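Side-chain contacts in AT27789p (PDB 5UZN), which is the third quasi-RNA recognition motif (qRRM3) domain of the Drosophila hnRNP F/H homologue Glorund, which probably binds mRNA: residues Gly17-Tyr20 with Thr21-Glu24; Asn25-Phe28 with Lys29-Pro33; Asp58-Glu61 with Asp62-Ala66; Glu72-Ser76 with Arg77-Leu81. All coordinates share one frame; numbering follows the deposited sequence.

Contact 1 (Gly17-Tyr20 with Thr21-Glu24)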
loop_
_atom_site.group_PDB
_atom_site.type_symbol
_atom_site.label_atom_id
_atom_site.label_comp_id
_atom_site.label_asym_id
_atom_site.label_seq_id
_atom_site.Cartn_x
_atom_site.Cartn_y
_atom_site.Cartn_z
ATOM N N GLY A 17 6.161 -1.146 7.457
ATOM C CA GLY A 17 6.453 -2.511 7.852
ATOM C C GLY A 17 6.556 -3.515 6.729
ATOM O O GLY A 17 6.518 -4.717 7.000
ATOM N N LEU A 18 6.677 -3.073 5.481
ATOM C CA LEU A 18 6.791 -4.035 4.389
ATOM C C LEU A 18 8.126 -4.753 4.500
ATOM O O LEU A 18 9.117 -4.133 4.900
ATOM C CB LEU A 18 6.727 -3.349 3.016
ATOM C CG LEU A 18 5.397 -3.023 2.358
ATOM C CD1 LEU A 18 4.675 -1.966 3.157
ATOM C CD2 LEU A 18 5.651 -2.575 0.916
ATOM N N PRO A 19 8.191 -6.036 4.133
ATOM C CA PRO A 19 9.489 -6.705 3.977
ATOM C C PRO A 19 10.258 -6.134 2.792
ATOM O O PRO A 19 9.674 -5.685 1.811
ATOM C CB PRO A 19 9.113 -8.169 3.715
ATOM C CG PRO A 19 7.628 -8.279 3.928
ATOM C CD PRO A 19 7.053 -6.910 3.799
ATOM N N TYR A 20 11.587 -6.194 2.864
ATOM C CA TYR A 20 12.384 -5.642 1.775
ATOM C C TYR A 20 12.318 -6.496 0.515
ATOM O O TYR A 20 12.827 -6.072 -0.533
ATOM C CB TYR A 20 13.824 -5.449 2.251
ATOM C CG TYR A 20 13.961 -4.527 3.463
ATOM C CD1 TYR A 20 13.043 -3.504 3.695
ATOM C CD2 TYR A 20 15.007 -4.680 4.371
ATOM C CE1 TYR A 20 13.164 -2.665 4.794
ATOM C CE2 TYR A 20 15.138 -3.835 5.473
ATOM C CZ TYR A 20 14.206 -2.832 5.676
ATOM O OH TYR A 20 14.317 -1.993 6.768
ATOM N N THR A 21 11.683 -7.669 0.573
ATOM C CA THR A 21 11.409 -8.460 -0.618
ATOM C C THR A 21 10.013 -8.231 -1.189
ATOM O O THR A 21 9.642 -8.895 -2.152
ATOM C CB THR A 21 11.580 -9.964 -0.334
ATOM O OG1 THR A 21 10.906 -10.311 0.879
ATOM C CG2 THR A 21 13.036 -10.322 -0.215
ATOM N N SER A 22 9.224 -7.312 -0.641
ATOM C CA SER A 22 7.865 -7.091 -1.138
ATOM C C SER A 22 7.808 -5.862 -2.040
ATOM O O SER A 22 8.168 -4.757 -1.617
ATOM C CB SER A 22 6.884 -6.939 0.020
ATOM O OG SER A 22 6.607 -8.204 0.595
ATOM N N PHE A 23 7.329 -6.052 -3.269
ATOM C CA PHE A 23 7.274 -4.959 -4.222
ATOM C C PHE A 23 5.841 -4.705 -4.640
ATOM O O PHE A 23 4.925 -5.032 -3.881
ATOM C CB PHE A 23 8.192 -5.271 -5.393
ATOM C CG PHE A 23 9.605 -5.498 -4.964
ATOM C CD1 PHE A 23 10.408 -4.421 -4.634
ATOM C CD2 PHE A 23 10.114 -6.790 -4.826
ATOM C CE1 PHE A 23 11.703 -4.610 -4.210
ATOM C CE2 PHE A 23 11.410 -6.989 -4.391
ATOM C CZ PHE A 23 12.211 -5.897 -4.087
ATOM N N GLU A 24 5.627 -4.124 -5.825
ATOM C CA GLU A 24 4.281 -3.670 -6.162
ATOM C C GLU A 24 3.286 -4.823 -6.170
ATOM O O GLU A 24 2.189 -4.700 -5.617
ATOM C CB GLU A 24 4.289 -2.942 -7.508
ATOM C CG GLU A 24 4.751 -1.476 -7.376
ATOM C CD GLU A 24 4.896 -0.742 -8.704
ATOM O OE1 GLU A 24 5.939 -0.079 -8.905
ATOM O OE2 GLU A 24 3.971 -0.812 -9.541
#
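Ser22 N donates to Pro19 O at 3.0 Å, a bond close to straight, with an N-H...O angle of 163°. The donor stands well above the carbonyl plane of Pro19, 57° out of it, as the short reach back across a tight turn would impose. This bond closes the type I beta turn Pro19-Ser22, with Tyr20 and Thr21 at the two corners. Side chains add a second layer to the closure. The Ser22 hydroxyl lies alongside the proline ring, OG being 3.5 Å from Pro19 CD and equally near CG. Its torsion explains the position: OG is anti to the carbonyl carbon (chi1 -76°), and the polar need of the hydroxyl is met by a hydrogen bond with Asp26 OD2, so Asp26 helps fix its rotation against the ring. From Thr21, OG1 makes a looser approach to Pro19 CB at 4.0 Å. An alanine at Pro19 lacks CG and CD, and a gap would probably open beside Ser22 OG, with the backbone at the first residue of the turn freer to rotate about N-CA. Just past the turn, the Phe23 ring comes back until CZ is 3.6 Å from Tyr20 O. Phe23 is also the N-cap residue, placed just before helix 24-31. The turn thus carries the chain from the first strand, 11-16, into the first helix of the RRM fold; Leu18 packs on Ile41 of strand 38-43 and on Met74, while the Phe23 ring meets His49 and touches Tyr43.

Contact 2 (Asn25-Phe28 with Lys29-Pro33)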
loop_
_atom_site.group_PDB
_atom_site.type_symbol
_atom_site.label_atom_id
_atom_site.label_comp_id
_atom_site.label_asym_id
_atom_site.label_seq_id
_atom_site.Cartn_x
_atom_site.Cartn_y
_atom_site.Cartn_z
ATOM N N ASN A 25 3.647 -5.961 -6.783
ATOM C CA ASN A 25 2.671 -7.043 -6.884
ATOM C C ASN A 25 2.264 -7.567 -5.514
ATOM O O ASN A 25 1.121 -7.998 -5.342
ATOM C CB ASN A 25 3.198 -8.162 -7.786
ATOM C CG ASN A 25 3.081 -7.807 -9.275
ATOM O OD1 ASN A 25 2.166 -7.080 -9.694
ATOM N ND2 ASN A 25 4.014 -8.302 -10.072
ATOM N N ASP A 26 3.159 -7.516 -4.520
ATOM C CA ASP A 26 2.753 -7.899 -3.167
ATOM C C ASP A 26 1.750 -6.914 -2.570
ATOM O O ASP A 26 0.862 -7.314 -1.802
ATOM C CB ASP A 26 3.970 -7.997 -2.254
ATOM C CG ASP A 26 4.498 -9.403 -2.135
ATOM O OD1 ASP A 26 4.144 -10.236 -2.985
ATOM O OD2 ASP A 26 5.264 -9.671 -1.181
ATOM N N VAL A 27 1.887 -5.620 -2.868
ATOM C CA VAL A 27 0.879 -4.675 -2.388
ATOM C C VAL A 27 -0.458 -4.964 -3.047
ATOM O O VAL A 27 -1.493 -5.041 -2.375
ATOM C CB VAL A 27 1.342 -3.221 -2.611
ATOM C CG1 VAL A 27 0.281 -2.226 -2.138
ATOM C CG2 VAL A 27 2.588 -2.970 -1.792
ATOM N N PHE A 28 -0.472 -5.179 -4.347
ATOM C CA PHE A 28 -1.700 -5.516 -5.019
ATOM C C PHE A 28 -2.311 -6.767 -4.378
ATOM O O PHE A 28 -3.460 -6.797 -4.108
ATOM C CB PHE A 28 -1.490 -5.660 -6.529
ATOM C CG PHE A 28 -1.414 -4.344 -7.284
ATOM C CD1 PHE A 28 -2.502 -3.571 -7.459
ATOM C CD2 PHE A 28 -0.238 -3.913 -7.830
ATOM C CE1 PHE A 28 -2.436 -2.387 -8.165
ATOM C CE2 PHE A 28 -0.160 -2.735 -8.531
ATOM C CZ PHE A 28 -1.270 -1.968 -8.690
ATOM N N LYS A 29 -1.519 -7.786 -4.074
ATOM C CA LYS A 29 -2.068 -9.000 -3.460
ATOM C C LYS A 29 -2.635 -8.723 -2.079
ATOM O O LYS A 29 -3.612 -9.358 -1.664
ATOM C CB LYS A 29 -0.992 -10.083 -3.357
ATOM C CG LYS A 29 -0.584 -10.689 -4.689
ATOM C CD LYS A 29 0.515 -11.734 -4.503
ATOM C CE LYS A 29 0.974 -12.316 -5.841
ATOM N NZ LYS A 29 2.119 -13.269 -5.681
ATOM N N PHE A 30 -2.033 -7.771 -1.368
ATOM C CA PHE A 30 -2.444 -7.432 -0.011
ATOM C C PHE A 30 -3.858 -6.859 0.018
ATOM O O PHE A 30 -4.639 -7.174 0.919
ATOM C CB PHE A 30 -1.425 -6.453 0.584
ATOM C CG PHE A 30 -1.678 -6.107 2.030
ATOM C CD1 PHE A 30 -1.220 -6.934 3.041
ATOM C CD2 PHE A 30 -2.402 -4.981 2.372
ATOM C CE1 PHE A 30 -1.456 -6.630 4.358
ATOM C CE2 PHE A 30 -2.625 -4.666 3.701
ATOM C CZ PHE A 30 -2.149 -5.503 4.692
ATOM N N PHE A 31 -4.217 -6.040 -0.969
ATOM C CA PHE A 31 -5.519 -5.387 -0.982
ATOM C C PHE A 31 -6.557 -6.097 -1.841
ATOM O O PHE A 31 -7.679 -5.591 -1.967
ATOM C CB PHE A 31 -5.384 -3.941 -1.470
ATOM C CG PHE A 31 -4.640 -3.050 -0.526
ATOM C CD1 PHE A 31 -5.158 -2.766 0.734
ATOM C CD2 PHE A 31 -3.437 -2.489 -0.899
ATOM C CE1 PHE A 31 -4.480 -1.943 1.597
ATOM C CE2 PHE A 31 -2.753 -1.656 -0.045
ATOM C CZ PHE A 31 -3.271 -1.391 1.209
ATOM N N GLU A 32 -6.225 -7.225 -2.461
ATOM C CA GLU A 32 -7.187 -7.826 -3.377
ATOM C C GLU A 32 -8.389 -8.271 -2.557
ATOM O O GLU A 32 -8.230 -8.668 -1.411
ATOM C CB GLU A 32 -6.566 -9.004 -4.152
ATOM C CG GLU A 32 -6.337 -10.235 -3.310
ATOM C CD GLU A 32 -5.451 -11.257 -3.990
ATOM O OE1 GLU A 32 -5.238 -12.328 -3.382
ATOM O OE2 GLU A 32 -4.954 -10.983 -5.112
ATOM N N PRO A 33 -9.605 -8.216 -3.131
ATOM C CA PRO A 33 -9.999 -7.856 -4.505
ATOM C C PRO A 33 -9.930 -6.379 -4.813
ATOM O O PRO A 33 -10.080 -5.978 -5.970
ATOM C CB PRO A 33 -11.457 -8.322 -4.585
ATOM C CG PRO A 33 -11.942 -8.214 -3.189
ATOM C CD PRO A 33 -10.774 -8.595 -2.318
#
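Helix 24-31, the first of the two helices that pack on the RRM sheet, brings Val27 and Phe31 together one turn apart. Their side chains run side by side, and Val27 CG1 reaches Phe31 CE2 at 3.7 Å. That branch of the valine is anti to its own nitrogen (chi1 179°), which directs it along the helix to the ring. Phe30 adds a T-shaped contact: its edge, at CD2, stands 3.7 Å above the plane of the Phe31 ring, over the centre. On this inward side Val27, Phe30 and Phe31 all touch Met15 of the central strand 11-16, and Phe31 meets Phe57 edge-to-face, so the helix face is built into the hydrophobic core of the alpha/beta sandwich. Backbone i to i+4 bonds hold the spacing, among them Lys29 N to Asn25 O at 2.9 Å and Phe31 N to Val27 O at 3.2 Å. On the outer side the extended Lys29 chain leads outward, its CG 3.3 Å from Asn25 O at the start. Lys29 NZ remains 4.5 Å from Asp26 OD1, beyond a salt bridge, while the other carboxylate oxygen, Asp26 OD2, is hydrogen-bonded with Ser22 OG.

Contact 3 (Asp58-Glu61 with Asp62-Ala66)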
loop_
_atom_site.group_PDB
_atom_site.type_symbol
_atom_site.label_atom_id
_atom_site.label_comp_id
_atom_site.label_asym_id
_atom_site.label_seq_id
_atom_site.Cartn_x
_atom_site.Cartn_y
_atom_site.Cartn_z
ATOM N N ASP A 58 -8.688 4.701 -6.589
ATOM C CA ASP A 58 -9.455 5.529 -7.512
ATOM C C ASP A 58 -10.500 6.365 -6.780
ATOM O O ASP A 58 -10.707 7.532 -7.122
ATOM C CB ASP A 58 -10.115 4.640 -8.581
ATOM C CG ASP A 58 -9.119 4.116 -9.608
ATOM O OD1 ASP A 58 -8.284 4.913 -10.073
ATOM O OD2 ASP A 58 -9.173 2.913 -9.953
ATOM N N THR A 59 -11.162 5.796 -5.771
ATOM C CA THR A 59 -12.238 6.473 -5.050
ATOM C C THR A 59 -12.011 6.431 -3.544
ATOM O O THR A 59 -11.259 5.594 -3.028
ATOM C CB THR A 59 -13.603 5.832 -5.321
ATOM O OG1 THR A 59 -13.575 4.470 -4.862
ATOM C CG2 THR A 59 -13.933 5.870 -6.809
ATOM N N TYR A 60 -12.693 7.348 -2.840
ATOM C CA TYR A 60 -12.727 7.302 -1.376
ATOM C C TYR A 60 -13.253 5.963 -0.893
ATOM O O TYR A 60 -12.647 5.317 -0.030
ATOM C CB TYR A 60 -13.596 8.442 -0.820
ATOM C CG TYR A 60 -13.727 8.487 0.724
ATOM C CD1 TYR A 60 -12.632 8.769 1.526
ATOM C CD2 TYR A 60 -14.955 8.281 1.359
ATOM C CE1 TYR A 60 -12.735 8.820 2.920
ATOM C CE2 TYR A 60 -15.071 8.344 2.770
ATOM C CZ TYR A 60 -13.948 8.631 3.537
ATOM O OH TYR A 60 -14.028 8.693 4.928
ATOM N N GLU A 61 -14.348 5.497 -1.485
ATOM C CA GLU A 61 -14.923 4.227 -1.058
ATOM C C GLU A 61 -13.904 3.098 -1.136
ATOM O O GLU A 61 -13.785 2.290 -0.207
ATOM C CB GLU A 61 -16.140 3.909 -1.919
ATOM C CG GLU A 61 -16.813 2.635 -1.556
ATOM C CD GLU A 61 -17.930 2.300 -2.515
ATOM O OE1 GLU A 61 -18.103 3.022 -3.529
ATOM O OE2 GLU A 61 -18.630 1.313 -2.243
ATOM N N ASP A 62 -13.150 3.030 -2.232
ATOM C CA ASP A 62 -12.107 2.010 -2.340
ATOM C C ASP A 62 -11.098 2.110 -1.199
ATOM O O ASP A 62 -10.752 1.102 -0.574
ATOM C CB ASP A 62 -11.386 2.145 -3.677
ATOM C CG ASP A 62 -12.039 1.329 -4.783
ATOM O OD1 ASP A 62 -13.180 0.865 -4.582
ATOM O OD2 ASP A 62 -11.396 1.144 -5.844
ATOM N N SER A 63 -10.595 3.323 -0.928
ATOM C CA SER A 63 -9.559 3.473 0.086
ATOM C C SER A 63 -10.058 3.037 1.450
ATOM O O SER A 63 -9.301 2.456 2.229
ATOM C CB SER A 63 -9.067 4.923 0.143
ATOM O OG SER A 63 -10.036 5.791 0.715
ATOM N N GLN A 64 -11.340 3.261 1.735
ATOM C CA GLN A 64 -11.854 2.951 3.057
ATOM C C GLN A 64 -12.075 1.456 3.244
ATOM O O GLN A 64 -11.770 0.914 4.315
ATOM C CB GLN A 64 -13.136 3.745 3.298
ATOM C CG GLN A 64 -12.852 5.240 3.269
ATOM C CD GLN A 64 -11.731 5.617 4.217
ATOM O OE1 GLN A 64 -11.906 5.577 5.421
ATOM N NE2 GLN A 64 -10.570 5.970 3.671
ATOM N N VAL A 65 -12.588 0.774 2.218
ATOM C CA VAL A 65 -12.642 -0.685 2.254
ATOM C C VAL A 65 -11.234 -1.250 2.441
ATOM O O VAL A 65 -11.001 -2.102 3.308
ATOM C CB VAL A 65 -13.317 -1.240 0.981
ATOM C CG1 VAL A 65 -13.056 -2.731 0.839
ATOM C CG2 VAL A 65 -14.814 -0.968 1.013
ATOM N N ALA A 66 -10.259 -0.731 1.683
ATOM C CA ALA A 66 -8.891 -1.243 1.792
ATOM C C ALA A 66 -8.298 -1.053 3.185
ATOM O O ALA A 66 -7.512 -1.894 3.642
ATOM C CB ALA A 66 -7.994 -0.582 0.749
HETATM O O HOH W 1 -8.868 1.772 -6.189
#
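Hydrogen bonds, several of them from side chains, organise the first turn of helix 60-68. Thr59 is the N-cap: its OG1 accepts from Asp62 N at 3.0 Å, with an N-H...O angle of 162°. The torsion that permits this sets OG1 between the backbone nitrogen and the carbonyl carbon (chi1 62°), turned toward the Asp62 amide in the first turn. Tyr60 O takes two donors. Gln64 N approaches nearly in line with the carbonyl at 3.0 Å, whereas Ser63 OG comes in the carbonyl plane, on a lone pair, at 2.8 Å. Ser63 OG in turn accepts from Gln64 NE2 at 3.0 Å, within the amide plane. A water also bridges Asp58 N and Asp62 OD2, donating to the carboxylate at 2.6 Å. This is the second helix of the RRM fold, following strand 52-57; Asp62, Ser63 and Ala66 rest on Phe57, and Tyr60 touches Tyr11 of strand 11-16. Stacking forms the other class of contact. Gln64 CG, anti to the carbonyl carbon, sits over a face of the Tyr60 ring in a CH-pi contact, 3.6 Å from the centroid; the bend at chi2 then lays the amide almost flat against the ring, the planes 7° apart. An alanine in place of Gln64 would probably uncover that ring face and leave Ser63 OG without its amide donor, with the tyrosine freer to turn.

Contact 4 (Glu72-Ser76 with Arg77-Leu81)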
loop_
_atom_site.group_PDB
_atom_site.type_symbol
_atom_site.label_atom_id
_atom_site.label_comp_id
_atom_site.label_asym_id
_atom_site.label_seq_id
_atom_site.Cartn_x
_atom_site.Cartn_y
_atom_site.Cartn_z
ATOM N N GLU A 72 -3.933 -10.505 6.480
ATOM C CA GLU A 72 -3.440 -10.310 7.836
ATOM C C GLU A 72 -1.978 -9.895 7.836
ATOM O O GLU A 72 -1.554 -9.121 8.694
ATOM C CB GLU A 72 -3.668 -11.586 8.648
ATOM C CG GLU A 72 -5.130 -12.053 8.580
ATOM C CD GLU A 72 -5.333 -13.480 9.056
ATOM O OE1 GLU A 72 -5.735 -14.334 8.231
ATOM O OE2 GLU A 72 -5.100 -13.745 10.255
ATOM N N GLN A 73 -1.211 -10.360 6.861
ATOM C CA GLN A 73 0.204 -10.058 6.771
ATOM C C GLN A 73 0.556 -9.895 5.303
ATOM O O GLN A 73 -0.152 -10.382 4.422
ATOM C CB GLN A 73 1.079 -11.170 7.380
ATOM C CG GLN A 73 0.949 -11.362 8.880
ATOM C CD GLN A 73 2.047 -12.266 9.432
ATOM O OE1 GLN A 73 2.302 -13.352 8.905
ATOM N NE2 GLN A 73 2.713 -11.807 10.489
ATOM N N MET A 74 1.647 -9.184 5.039
ATOM C CA MET A 74 2.311 -9.251 3.739
ATOM C C MET A 74 3.565 -10.088 3.940
ATOM O O MET A 74 4.414 -9.740 4.767
ATOM C CB MET A 74 2.668 -7.867 3.219
ATOM C CG MET A 74 3.194 -7.884 1.805
ATOM S SD MET A 74 3.779 -6.250 1.338
ATOM C CE MET A 74 2.281 -5.280 1.545
ATOM N N GLY A 75 3.677 -11.184 3.214
ATOM C CA GLY A 75 4.696 -12.141 3.596
ATOM C C GLY A 75 4.426 -12.561 5.023
ATOM O O GLY A 75 3.323 -12.989 5.370
ATOM N N SER A 76 5.408 -12.392 5.899
ATOM C CA SER A 76 5.207 -12.738 7.297
ATOM C C SER A 76 5.369 -11.520 8.195
ATOM O O SER A 76 5.772 -11.659 9.348
ATOM C CB SER A 76 6.155 -13.852 7.738
ATOM O OG SER A 76 7.431 -13.743 7.130
ATOM N N ARG A 77 5.069 -10.324 7.675
ATOM C CA ARG A 77 5.117 -9.088 8.454
ATOM C C ARG A 77 3.720 -8.495 8.583
ATOM O O ARG A 77 2.908 -8.585 7.666
ATOM C CB ARG A 77 6.052 -8.045 7.824
ATOM C CG ARG A 77 7.535 -8.408 7.924
ATOM C CD ARG A 77 8.380 -7.307 7.337
ATOM N NE ARG A 77 9.420 -6.826 8.237
ATOM C CZ ARG A 77 10.682 -7.246 8.204
ATOM N NH1 ARG A 77 11.568 -6.748 9.057
ATOM N NH2 ARG A 77 11.066 -8.160 7.317
ATOM N N TYR A 78 3.421 -7.935 9.747
ATOM C CA TYR A 78 2.196 -7.173 9.892
ATOM C C TYR A 78 2.433 -5.788 9.308
ATOM O O TYR A 78 3.468 -5.174 9.576
ATOM C CB TYR A 78 1.796 -7.071 11.359
ATOM C CG TYR A 78 1.658 -8.407 12.023
ATOM C CD1 TYR A 78 0.543 -9.196 11.799
ATOM C CD2 TYR A 78 2.649 -8.885 12.878
ATOM C CE1 TYR A 78 0.413 -10.444 12.420
ATOM C CE2 TYR A 78 2.534 -10.108 13.487
ATOM C CZ TYR A 78 1.416 -10.886 13.262
ATOM O OH TYR A 78 1.305 -12.106 13.885
ATOM N N ILE A 79 1.489 -5.319 8.497
ATOM C CA ILE A 79 1.576 -4.030 7.808
ATOM C C ILE A 79 0.762 -3.000 8.580
ATOM O O ILE A 79 -0.375 -3.275 8.980
ATOM C CB ILE A 79 1.050 -4.158 6.367
ATOM C CG1 ILE A 79 1.820 -5.240 5.591
ATOM C CG2 ILE A 79 1.030 -2.799 5.669
ATOM C CD1 ILE A 79 3.326 -5.031 5.575
ATOM N N GLU A 80 1.321 -1.805 8.780
ATOM C CA GLU A 80 0.557 -0.695 9.345
ATOM C C GLU A 80 0.022 0.190 8.233
ATOM O O GLU A 80 0.801 0.670 7.400
ATOM C CB GLU A 80 1.420 0.164 10.257
ATOM C CG GLU A 80 1.832 -0.431 11.563
ATOM C CD GLU A 80 2.519 0.623 12.380
ATOM O OE1 GLU A 80 1.816 1.291 13.166
ATOM O OE2 GLU A 80 3.741 0.835 12.171
ATOM N N LEU A 81 -1.285 0.445 8.244
ATOM C CA LEU A 81 -1.939 1.265 7.237
ATOM C C LEU A 81 -2.304 2.619 7.834
ATOM O O LEU A 81 -2.765 2.692 8.973
ATOM C CB LEU A 81 -3.202 0.584 6.705
ATOM C CG LEU A 81 -2.942 -0.782 6.070
ATOM C CD1 LEU A 81 -4.240 -1.326 5.493
ATOM C CD2 LEU A 81 -1.864 -0.657 4.995
#
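Gln73 and Tyr78 meet through an amide set over an aromatic ring. Gln73 CG is anti to the carbonyl carbon (chi1 -66°) and the chain runs on extended, carrying NE2 to 3.1 Å above the plane of the Tyr78 ring, over its centre. The nearest ring atom to Gln73 NE2 is Tyr78 CZ at 3.2 Å. Because the amide and ring planes differ by 54°, the amide is tilted over the face instead of lying flat on it. Both side chains flank a type II' beta turn, Met74 to Arg77, with Gly75 at its first corner, where positive phi favours glycine. Two backbone bonds close that turn as an isolated antiparallel hydrogen-bonded pair: Met74 N to Arg77 O and Arg77 N to Met74 O, each 3.0 Å. Along the chain this turn comes between helix 60-68 and strand 80-86, an edge strand of the RRM sheet. Met74 takes a different path from Gln73: its CG is anti to the backbone nitrogen (chi1 -173°), and the chain bends only at chi3. Met74 CB lies 3.6 Å from Ile79 CG1, with the two side chains crossing at an angle. Both also touch Met15 of strand 11-16 and Phe30 of helix 24-31.

In the fold
Along the chain the contacts come in numerical order, contact 1 leading directly into contact 2 through helix 24-31. Contacts 1 and 4 lie at one end of the domain, their centres about 9 Å apart, where Ser22 CB meets Met74 SD at 3.4 Å. Contact 3, on helix 60-68, lies about 22 Å from contact 1, centre to centre, across the chain's centre. Contact 2 touches all three others: Leu18 packs on Val27, Phe30 on Ile79 and Phe31 on Ala66. Together they link both helices and two connecting loops to the four-stranded antiparallel sheet, order 38-43, 52-57, 11-16, 80-86, giving the compact alpha/beta sandwich of an RRM.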